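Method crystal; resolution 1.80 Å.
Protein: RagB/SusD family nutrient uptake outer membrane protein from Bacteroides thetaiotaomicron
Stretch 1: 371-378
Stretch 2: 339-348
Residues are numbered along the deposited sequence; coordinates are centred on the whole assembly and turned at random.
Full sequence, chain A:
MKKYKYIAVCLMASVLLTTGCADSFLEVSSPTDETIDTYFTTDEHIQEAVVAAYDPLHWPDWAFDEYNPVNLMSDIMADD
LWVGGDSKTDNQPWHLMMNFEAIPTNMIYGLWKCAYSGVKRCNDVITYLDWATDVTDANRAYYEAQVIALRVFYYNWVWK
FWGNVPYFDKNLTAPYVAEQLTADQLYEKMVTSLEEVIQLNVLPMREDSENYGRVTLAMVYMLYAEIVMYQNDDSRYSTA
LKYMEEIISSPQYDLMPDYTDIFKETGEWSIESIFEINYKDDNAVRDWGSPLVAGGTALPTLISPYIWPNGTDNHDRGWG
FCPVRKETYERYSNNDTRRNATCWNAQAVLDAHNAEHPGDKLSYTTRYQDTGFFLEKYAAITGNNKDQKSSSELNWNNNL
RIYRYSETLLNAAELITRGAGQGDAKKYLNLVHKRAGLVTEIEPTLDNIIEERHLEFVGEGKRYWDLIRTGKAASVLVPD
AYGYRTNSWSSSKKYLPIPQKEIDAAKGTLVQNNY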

# COMPACT_ATOMS: atom_id res chain seq x y z
N THR A 371 -13.87 -6.08 17.27
CA THR A 371 -15.07 -6.61 16.59
C THR A 371 -15.08 -8.14 16.62
O THR A 371 -16.11 -8.71 16.17
CB THR A 371 -15.10 -6.16 15.13
OG1 THR A 371 -13.92 -6.70 14.53
CG2 THR A 371 -15.15 -4.66 15.01
N GLY A 372 -13.99 -8.79 17.02
CA GLY A 372 -13.84 -10.25 16.82
C GLY A 372 -13.21 -10.59 15.47
O GLY A 372 -12.80 -11.77 15.28
N PHE A 373 -13.09 -9.63 14.54
CA PHE A 373 -12.51 -9.85 13.20
C PHE A 373 -11.18 -9.12 13.08
O PHE A 373 -11.08 -7.91 13.53
CB PHE A 373 -13.42 -9.34 12.09
CG PHE A 373 -14.77 -10.02 12.00
CD1 PHE A 373 -14.91 -11.24 11.36
CD2 PHE A 373 -15.91 -9.41 12.51
CE1 PHE A 373 -16.15 -11.86 11.27
CE2 PHE A 373 -17.16 -10.00 12.35
CZ PHE A 373 -17.27 -11.24 11.77
N PHE A 374 -10.24 -9.77 12.43
CA PHE A 374 -8.91 -9.19 12.10
C PHE A 374 -8.63 -9.37 10.61
O PHE A 374 -9.27 -10.22 9.96
CB PHE A 374 -7.83 -9.76 13.02
CG PHE A 374 -8.08 -9.47 14.49
CD1 PHE A 374 -8.95 -10.26 15.22
CD2 PHE A 374 -7.56 -8.34 15.08
CE1 PHE A 374 -9.25 -9.94 16.54
CE2 PHE A 374 -7.84 -8.04 16.40
CZ PHE A 374 -8.67 -8.86 17.14
N LEU A 375 -7.70 -8.57 10.10
CA LEU A 375 -7.38 -8.55 8.65
C LEU A 375 -6.53 -9.78 8.35
O LEU A 375 -5.30 -9.79 8.59
CB LEU A 375 -6.67 -7.25 8.29
CG LEU A 375 -6.28 -7.11 6.82
CD1 LEU A 375 -7.52 -7.02 5.94
CD2 LEU A 375 -5.43 -5.87 6.62
N GLU A 376 -7.17 -10.79 7.79
CA GLU A 376 -6.53 -12.09 7.47
C GLU A 376 -5.38 -11.92 6.50
O GLU A 376 -4.39 -12.65 6.65
CB GLU A 376 -7.61 -13.03 6.95
CG GLU A 376 -7.09 -14.40 6.53
CD GLU A 376 -6.44 -15.25 7.62
OE1 GLU A 376 -6.41 -14.82 8.78
OE2 GLU A 376 -5.88 -16.30 7.27
N LYS A 377 -5.46 -11.00 5.53
CA LYS A 377 -4.44 -10.85 4.48
C LYS A 377 -3.04 -10.73 5.08
O LYS A 377 -2.08 -11.24 4.48
CB LYS A 377 -4.71 -9.64 3.61
CG LYS A 377 -5.99 -9.73 2.81
CD LYS A 377 -6.27 -8.50 2.00
CE LYS A 377 -7.59 -8.58 1.25
NZ LYS A 377 -7.90 -7.38 0.43
N TYR A 378 -2.90 -9.98 6.18
CA TYR A 378 -1.59 -9.63 6.78
C TYR A 378 -1.54 -10.08 8.24
O TYR A 378 -0.72 -9.58 9.02
CB TYR A 378 -1.29 -8.15 6.57
CG TYR A 378 -1.04 -7.82 5.11
CD1 TYR A 378 -0.02 -8.45 4.41
CD2 TYR A 378 -1.87 -6.93 4.43
CE1 TYR A 378 0.18 -8.18 3.07
CE2 TYR A 378 -1.65 -6.63 3.10
CZ TYR A 378 -0.62 -7.25 2.42
OH TYR A 378 -0.39 -6.95 1.10
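Stretch 2 339-348: RNATCWNAQA

How does the second stretch run past the first? It leaves a helix at Thr 342, extends as a short strand from Cys 343 to Asn 345, and turns into a new helix at Ala 346. The strand lies beside Phe 373 to Leu 375 in antiparallel sense, the two N-to-C directions making an angle of 141° and the axes approaching to 4.5 Å. Phe 373 pairs with Asn 345, Phe 374 with Trp 344 and Leu 375 with Cys 343, with CA-CA distances of 4.6, 5.2 and 5.4 Å in that order.

What holds the backbones together? The central pair is bonded in both directions: Trp 344 N donates to Phe 374 O at 2.8 Å, and Phe 374 N donates to Trp 344 O at 3.0 Å. The ladder goes on past the strand of the first stretch, where Glu 376 N, at the start of a 3-10 segment, donates to Thr 342 O at 3.0 Å. At the other end Gln 347 N makes a weak bond to Gly 372 O at 3.3 Å, so the new helix is also tied to the first stretch. Two CA-H...O contacts supplement the ladder, Phe 373 CA to Trp 344 O at 3.2 Å and Leu 375 CA to Thr 342 O at 3.4 Å.

Which side chains pack against one another? Phe 374 and Trp 344 share one face of the sheet, with Phe 374 CB at the edge of the indole, 4.1 Å from Trp 344 CE3. The phenyl ring reaches on to the second helix, placing Phe 374 CD1 3.7 Å from Ala 346 CB. On the opposite face, Phe 373 CD1 lies 4.0 Å from Cys 343 CB, and Asn 345 OD1 sits over one face of the Phe 373 ring. That same oxygen caps the helix by accepting from Ala 348 N at 3.1 Å.

Where do glycine and the polar side chains matter? Gly 372 has a positive phi of 88°, and a CB there would be jammed against the preceding carbonyl and lie only 3.4 Å from Gln 347 CB. Glu 376 points toward the second stretch, its CB 3.4 Å from Ala 341 O and its OE1 3.2 Å from Trp 344 CB. Beyond it, the extended Lys 377 side chain passes Thr 342, with CE 3.6 Å from Thr 342 OG1. A water bridges the two residues, accepting from Lys 377 NZ and donating to Thr 342 OG1, each at 2.9 Å from the water oxygen.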

# COMPACT_ATOMS: atom_id res chain seq x y z
N ARG A 339 -14.51 -12.79 1.52
CA ARG A 339 -15.02 -12.45 2.86
C ARG A 339 -14.08 -13.10 3.87
O ARG A 339 -13.57 -12.38 4.75
CB ARG A 339 -16.44 -12.96 3.10
CG ARG A 339 -16.99 -12.53 4.44
CD ARG A 339 -18.43 -12.98 4.63
NE ARG A 339 -18.42 -14.42 4.92
CZ ARG A 339 -19.51 -15.13 5.13
NH1 ARG A 339 -20.68 -14.53 5.10
NH2 ARG A 339 -19.43 -16.42 5.39
N ASN A 340 -13.88 -14.41 3.81
CA ASN A 340 -13.01 -15.08 4.82
C ASN A 340 -11.53 -14.80 4.57
O ASN A 340 -10.76 -14.80 5.58
CB ASN A 340 -13.36 -16.56 4.98
CG ASN A 340 -14.79 -16.74 5.46
OD1 ASN A 340 -15.51 -15.77 5.71
ND2 ASN A 340 -15.23 -17.98 5.49
N ALA A 341 -11.13 -14.46 3.34
CA ALA A 341 -9.72 -14.16 3.04
C ALA A 341 -9.38 -12.76 3.58
O ALA A 341 -8.18 -12.45 3.70
CB ALA A 341 -9.45 -14.20 1.57
N THR A 342 -10.40 -11.94 3.79
CA THR A 342 -10.26 -10.55 4.30
C THR A 342 -10.47 -10.54 5.81
O THR A 342 -9.71 -9.82 6.52
CB THR A 342 -11.22 -9.58 3.61
OG1 THR A 342 -10.91 -9.58 2.21
CG2 THR A 342 -11.18 -8.18 4.18
N CYS A 343 -11.50 -11.22 6.29
CA CYS A 343 -12.03 -11.07 7.68
C CYS A 343 -11.83 -12.40 8.41
O CYS A 343 -12.55 -13.33 8.13
CB CYS A 343 -13.51 -10.73 7.66
SG CYS A 343 -14.00 -9.40 6.54
N TRP A 344 -10.85 -12.48 9.30
CA TRP A 344 -10.57 -13.70 10.09
C TRP A 344 -11.36 -13.54 11.39
O TRP A 344 -11.14 -12.57 12.09
CB TRP A 344 -9.07 -13.92 10.32
CG TRP A 344 -8.80 -15.01 11.29
CD1 TRP A 344 -9.20 -16.31 11.21
CD2 TRP A 344 -8.07 -14.90 12.52
NE1 TRP A 344 -8.75 -17.03 12.29
CE2 TRP A 344 -8.03 -16.18 13.10
CE3 TRP A 344 -7.37 -13.86 13.14
CZ2 TRP A 344 -7.44 -16.42 14.34
CZ3 TRP A 344 -6.73 -14.12 14.33
CH2 TRP A 344 -6.77 -15.38 14.93
N ASN A 345 -12.35 -14.41 11.60
CA ASN A 345 -13.23 -14.37 12.79
C ASN A 345 -12.51 -15.06 13.95
O ASN A 345 -12.80 -16.26 14.28
CB ASN A 345 -14.58 -15.00 12.45
CG ASN A 345 -15.65 -14.65 13.46
OD1 ASN A 345 -15.35 -14.20 14.56
ND2 ASN A 345 -16.91 -14.81 13.05
N ALA A 346 -11.59 -14.33 14.57
CA ALA A 346 -10.78 -14.81 15.70
C ALA A 346 -11.71 -15.27 16.82
O ALA A 346 -11.39 -16.31 17.45
CB ALA A 346 -9.88 -13.72 16.20
N GLN A 347 -12.75 -14.50 17.13
CA GLN A 347 -13.62 -14.85 18.29
C GLN A 347 -14.37 -16.14 17.99
O GLN A 347 -14.43 -16.99 18.89
CB GLN A 347 -14.61 -13.75 18.68
CG GLN A 347 -15.30 -14.03 20.00
CD GLN A 347 -14.32 -14.24 21.14
OE1 GLN A 347 -13.43 -13.42 21.36
NE2 GLN A 347 -14.49 -15.33 21.85
N ALA A 348 -14.89 -16.32 16.77
CA ALA A 348 -15.63 -17.55 16.39
C ALA A 348 -14.72 -18.76 16.57
O ALA A 348 -15.19 -19.85 17.03
CB ALA A 348 -16.15 -17.45 14.98
O HOH W 1 -10.75 -7.44 0.26